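Local coordinates for C381 turret protein (Sulfolobus turreted icosahedral virus, PDB 4IND), which forms a five-copy assembly that probably builds much of the turret of an archaeal icosahedral virus, each copy folding into three jelly-roll domains, at residues Ser46-Tyr50 with Gly51-Ile55; Val276-Gly280 with Ser281-Gln285. One frame throughout, in Å; residues are numbered along the deposited sequence.

Interaction 1: Ser46-Tyr50 with Gly51-Ile55; sequences SYLLY and GNTKI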
# COMPACT_ATOMS: atom_id res chain seq x y z
N SER A 46 -7.08 -41.81 -16.41
CA SER A 46 -5.85 -41.53 -17.14
C SER A 46 -6.09 -40.45 -18.18
O SER A 46 -7.09 -40.46 -18.88
CB SER A 46 -5.38 -42.80 -17.87
OG SER A 46 -5.20 -43.88 -16.97
N TYR A 47 -5.15 -39.52 -18.32
CA TYR A 47 -5.23 -38.56 -19.42
C TYR A 47 -3.86 -38.06 -19.81
O TYR A 47 -2.90 -38.21 -19.05
CB TYR A 47 -6.18 -37.38 -19.08
CG TYR A 47 -5.80 -36.53 -17.87
CD1 TYR A 47 -5.08 -35.35 -18.02
CD2 TYR A 47 -6.20 -36.89 -16.59
CE1 TYR A 47 -4.77 -34.55 -16.91
CE2 TYR A 47 -5.87 -36.11 -15.48
CZ TYR A 47 -5.16 -34.95 -15.65
OH TYR A 47 -4.84 -34.18 -14.54
N LEU A 48 -3.76 -37.49 -21.01
CA LEU A 48 -2.47 -37.13 -21.60
C LEU A 48 -1.99 -35.72 -21.25
O LEU A 48 -2.76 -34.75 -21.33
CB LEU A 48 -2.54 -37.25 -23.11
CG LEU A 48 -2.56 -38.65 -23.69
CD1 LEU A 48 -2.72 -38.58 -25.19
CD2 LEU A 48 -1.28 -39.36 -23.33
N LEU A 49 -0.72 -35.62 -20.88
CA LEU A 49 -0.05 -34.34 -20.62
C LEU A 49 1.28 -34.38 -21.35
O LEU A 49 2.18 -35.15 -20.98
CB LEU A 49 0.18 -34.13 -19.12
CG LEU A 49 -1.06 -33.92 -18.25
CD1 LEU A 49 -0.69 -33.75 -16.77
CD2 LEU A 49 -1.89 -32.74 -18.74
N TYR A 50 1.40 -33.57 -22.40
CA TYR A 50 2.61 -33.56 -23.22
C TYR A 50 3.04 -34.99 -23.63
O TYR A 50 4.22 -35.33 -23.58
CB TYR A 50 3.75 -32.83 -22.50
CG TYR A 50 3.45 -31.37 -22.18
CD1 TYR A 50 3.55 -30.38 -23.16
CD2 TYR A 50 3.10 -30.99 -20.90
CE1 TYR A 50 3.28 -29.05 -22.86
CE2 TYR A 50 2.83 -29.67 -20.60
CZ TYR A 50 2.93 -28.70 -21.57
OH TYR A 50 2.65 -27.37 -21.23
N GLY A 51 2.07 -35.80 -24.04
CA GLY A 51 2.36 -37.16 -24.49
C GLY A 51 2.51 -38.18 -23.38
O GLY A 51 2.61 -39.38 -23.65
N ASN A 52 2.54 -37.72 -22.13
CA ASN A 52 2.66 -38.63 -20.99
C ASN A 52 1.30 -38.91 -20.40
O ASN A 52 0.40 -38.07 -20.49
CB ASN A 52 3.60 -38.03 -19.94
CG ASN A 52 5.00 -37.82 -20.48
OD1 ASN A 52 5.76 -38.77 -20.63
ND2 ASN A 52 5.33 -36.58 -20.81
N THR A 53 1.12 -40.08 -19.81
CA THR A 53 -0.17 -40.44 -19.23
C THR A 53 -0.18 -40.29 -17.71
O THR A 53 0.45 -41.05 -16.99
CB THR A 53 -0.57 -41.85 -19.61
OG1 THR A 53 -0.60 -41.97 -21.03
CG2 THR A 53 -1.93 -42.18 -19.06
N LYS A 54 -0.91 -39.28 -17.24
CA LYS A 54 -1.09 -39.08 -15.81
C LYS A 54 -2.16 -40.06 -15.34
O LYS A 54 -3.22 -40.16 -15.95
CB LYS A 54 -1.53 -37.65 -15.52
CG LYS A 54 -1.90 -37.37 -14.06
CD LYS A 54 -2.12 -35.87 -13.80
CE LYS A 54 -2.92 -35.66 -12.54
NZ LYS A 54 -2.82 -34.25 -12.01
N ILE A 55 -1.88 -40.80 -14.27
CA ILE A 55 -2.84 -41.76 -13.76
C ILE A 55 -3.16 -41.43 -12.29
O ILE A 55 -2.25 -41.34 -11.47
CB ILE A 55 -2.28 -43.18 -13.85
CG1 ILE A 55 -1.91 -43.51 -15.29
CG2 ILE A 55 -3.29 -44.19 -13.34
CD1 ILE A 55 -1.31 -44.91 -15.47
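S46 faces I55 as a non-hydrogen-bonded antiparallel pair, and its CB lies 3.7 Å from CG2 of its diagonal neighbour T53, while OG of S46 leans on the ethyl branch of I55. The next position turns to the opposite face. There the backbones of Y47 and K54 exchange two hydrogen bonds, and the two side chains run side by side in the same direction. CG of Y47 sits between its own backbone N and carbonyl carbon (chi1 60°), while the lysine chain is extended throughout; OH of Y47 thereby ends 3.1 Å from CE of K54. CD of the lysine approaches the phenol ring obliquely, near CZ. L48 returns to the face of S46, where its CD2 meets OG1 of T53 at 3.5 Å. L49 shares the face of Y47, and its CD1 rests 3.9 Å from CD of K54, so that L49 and the Y47 ring both touch the lysine methylenes.

At L49 the strands close into a two-residue hairpin through a type I' turn with Y50 and G51, both of positive phi, at its corners. L49 N gives a nearly straight bond to N52 O (2.7 Å), and N52 N returns one to L49 O, approaching from above the carbonyl plane. ND2 of N52 adds a second, weak bond to L49 O, while OD1 of N52 is held by the backbone N of Q8 of a second subunit.

D72 of that subunit takes a salt bridge from K54 and a hydrogen bond from Y47, T53-I55 pair in parallel with one of its strands, and Y50 stacks on its Y131 and bonds through OH to its I129 O. Phenol and ammonium thus converge on one foreign carboxylate, whose charge would probably favour the protonated lysine.

Interaction 2: Val276-Gly280 with Ser281-Gln285; sequences VTLSG and SQVTQ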
# COMPACT_ATOMS: atom_id res chain seq x y z
N VAL A 276 -22.02 28.42 -30.12
CA VAL A 276 -23.44 28.49 -29.79
C VAL A 276 -23.96 29.83 -30.25
O VAL A 276 -23.37 30.87 -29.94
CB VAL A 276 -23.68 28.33 -28.29
CG1 VAL A 276 -25.14 28.56 -27.97
CG2 VAL A 276 -23.25 26.95 -27.84
N THR A 277 -25.05 29.81 -31.01
CA THR A 277 -25.64 31.04 -31.50
C THR A 277 -26.87 31.40 -30.69
O THR A 277 -27.80 30.59 -30.56
CB THR A 277 -26.00 30.93 -32.99
OG1 THR A 277 -24.79 30.80 -33.75
CG2 THR A 277 -26.73 32.17 -33.45
N LEU A 278 -26.88 32.61 -30.16
CA LEU A 278 -27.93 33.05 -29.26
C LEU A 278 -28.80 34.09 -29.93
O LEU A 278 -28.29 35.04 -30.53
CB LEU A 278 -27.32 33.63 -27.97
CG LEU A 278 -26.42 32.69 -27.18
CD1 LEU A 278 -25.67 33.43 -26.08
CD2 LEU A 278 -27.22 31.53 -26.60
N SER A 279 -30.11 33.92 -29.84
CA SER A 279 -31.03 34.85 -30.48
C SER A 279 -32.27 35.11 -29.63
O SER A 279 -33.39 35.09 -30.15
CB SER A 279 -31.42 34.33 -31.86
OG SER A 279 -31.93 33.01 -31.76
N GLY A 280 -32.07 35.35 -28.34
CA GLY A 280 -33.15 35.76 -27.46
C GLY A 280 -33.66 34.70 -26.50
O GLY A 280 -34.34 35.01 -25.52
N SER A 281 -33.34 33.44 -26.77
CA SER A 281 -33.83 32.35 -25.95
C SER A 281 -32.70 31.60 -25.29
O SER A 281 -31.60 31.52 -25.84
CB SER A 281 -34.68 31.39 -26.78
OG SER A 281 -35.85 32.04 -27.26
N GLN A 282 -32.97 31.04 -24.11
CA GLN A 282 -31.98 30.22 -23.45
C GLN A 282 -31.68 28.97 -24.28
O GLN A 282 -32.59 28.34 -24.83
CB GLN A 282 -32.46 29.82 -22.05
CG GLN A 282 -31.42 29.05 -21.26
CD GLN A 282 -31.96 28.53 -19.96
OE1 GLN A 282 -32.74 27.58 -19.93
NE2 GLN A 282 -31.55 29.16 -18.86
N VAL A 283 -30.41 28.63 -24.38
CA VAL A 283 -29.99 27.43 -25.07
C VAL A 283 -29.21 26.55 -24.11
O VAL A 283 -28.35 27.05 -23.39
CB VAL A 283 -29.09 27.76 -26.27
CG1 VAL A 283 -28.46 26.49 -26.83
CG2 VAL A 283 -29.87 28.49 -27.34
N THR A 284 -29.54 25.27 -24.07
CA THR A 284 -28.75 24.30 -23.32
C THR A 284 -28.06 23.39 -24.32
O THR A 284 -28.70 22.58 -25.00
CB THR A 284 -29.62 23.48 -22.35
OG1 THR A 284 -30.19 24.35 -21.37
CG2 THR A 284 -28.78 22.42 -21.67
N GLN A 285 -26.74 23.54 -24.43
CA GLN A 285 -25.97 22.81 -25.42
C GLN A 285 -25.11 21.73 -24.77
O GLN A 285 -24.25 22.03 -23.94
CB GLN A 285 -25.07 23.78 -26.18
CG GLN A 285 -24.06 23.11 -27.09
CD GLN A 285 -24.71 22.52 -28.32
OE1 GLN A 285 -25.35 23.23 -29.09
NE2 GLN A 285 -24.55 21.22 -28.50
O HOH W 1 -31.10 31.76 -28.56
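S281 is tied back to S279 by a single water, which accepts from S279 N at 2.7 Å and donates to S281 O at 2.8 Å. This bridge spans the bend around G280, whose positive phi (106°) lets the chain turn between the two segments. Q282 points its CB away from V276-G280, and its NE2 is hydrogen-bonded to Q313 instead. With V283 the chain enters its new strand and the side chain turns inward. Its two methyls divide the work: CG1 meets CG1 of V276 at 4.1 Å, whereas CG2 meets CD2 of L278, also at 4.1 Å, the leucine crossing the valine at a slant.

No direct hydrogen bond joins the two segments, and the strand axes stay 8.9 Å apart although they run almost exactly antiparallel (176°). The connection is therefore not a hairpin within one sheet but a passage between the two sheets of the third jelly roll: V276 and L278 pair through their backbones with I367 and V365, while V283 and Q285 pair with A356 and L354 in the facing sheet.

Q285 turns its CB toward the earlier strand once more. CG of Q285 stands anti to the backbone N (chi1 171°) and, with CB, passes alongside CG2 of V276 in the opposite direction, CG to CG2 being 4.0 Å.

Interactions 1 and 2 both reverse the chain, but by different means. Interaction 1 keeps its two strands in one sheet, whereas interaction 2 carries the chain from one sheet to the other. They lie on opposite sides of the chain's centre, in the first and third domains, with their centres 74 Å apart and their nearest atoms about 56 Å apart, so neither touches the other. Their surroundings differ as well: 46-55 is engaged by a second subunit, while no other protein chain of the assembly touches 276-285. Neither supplies a residue to the phosphate pockets, although I376, in one of them, lies on strand 365-377, which V276 joins nine residues earlier, at I367.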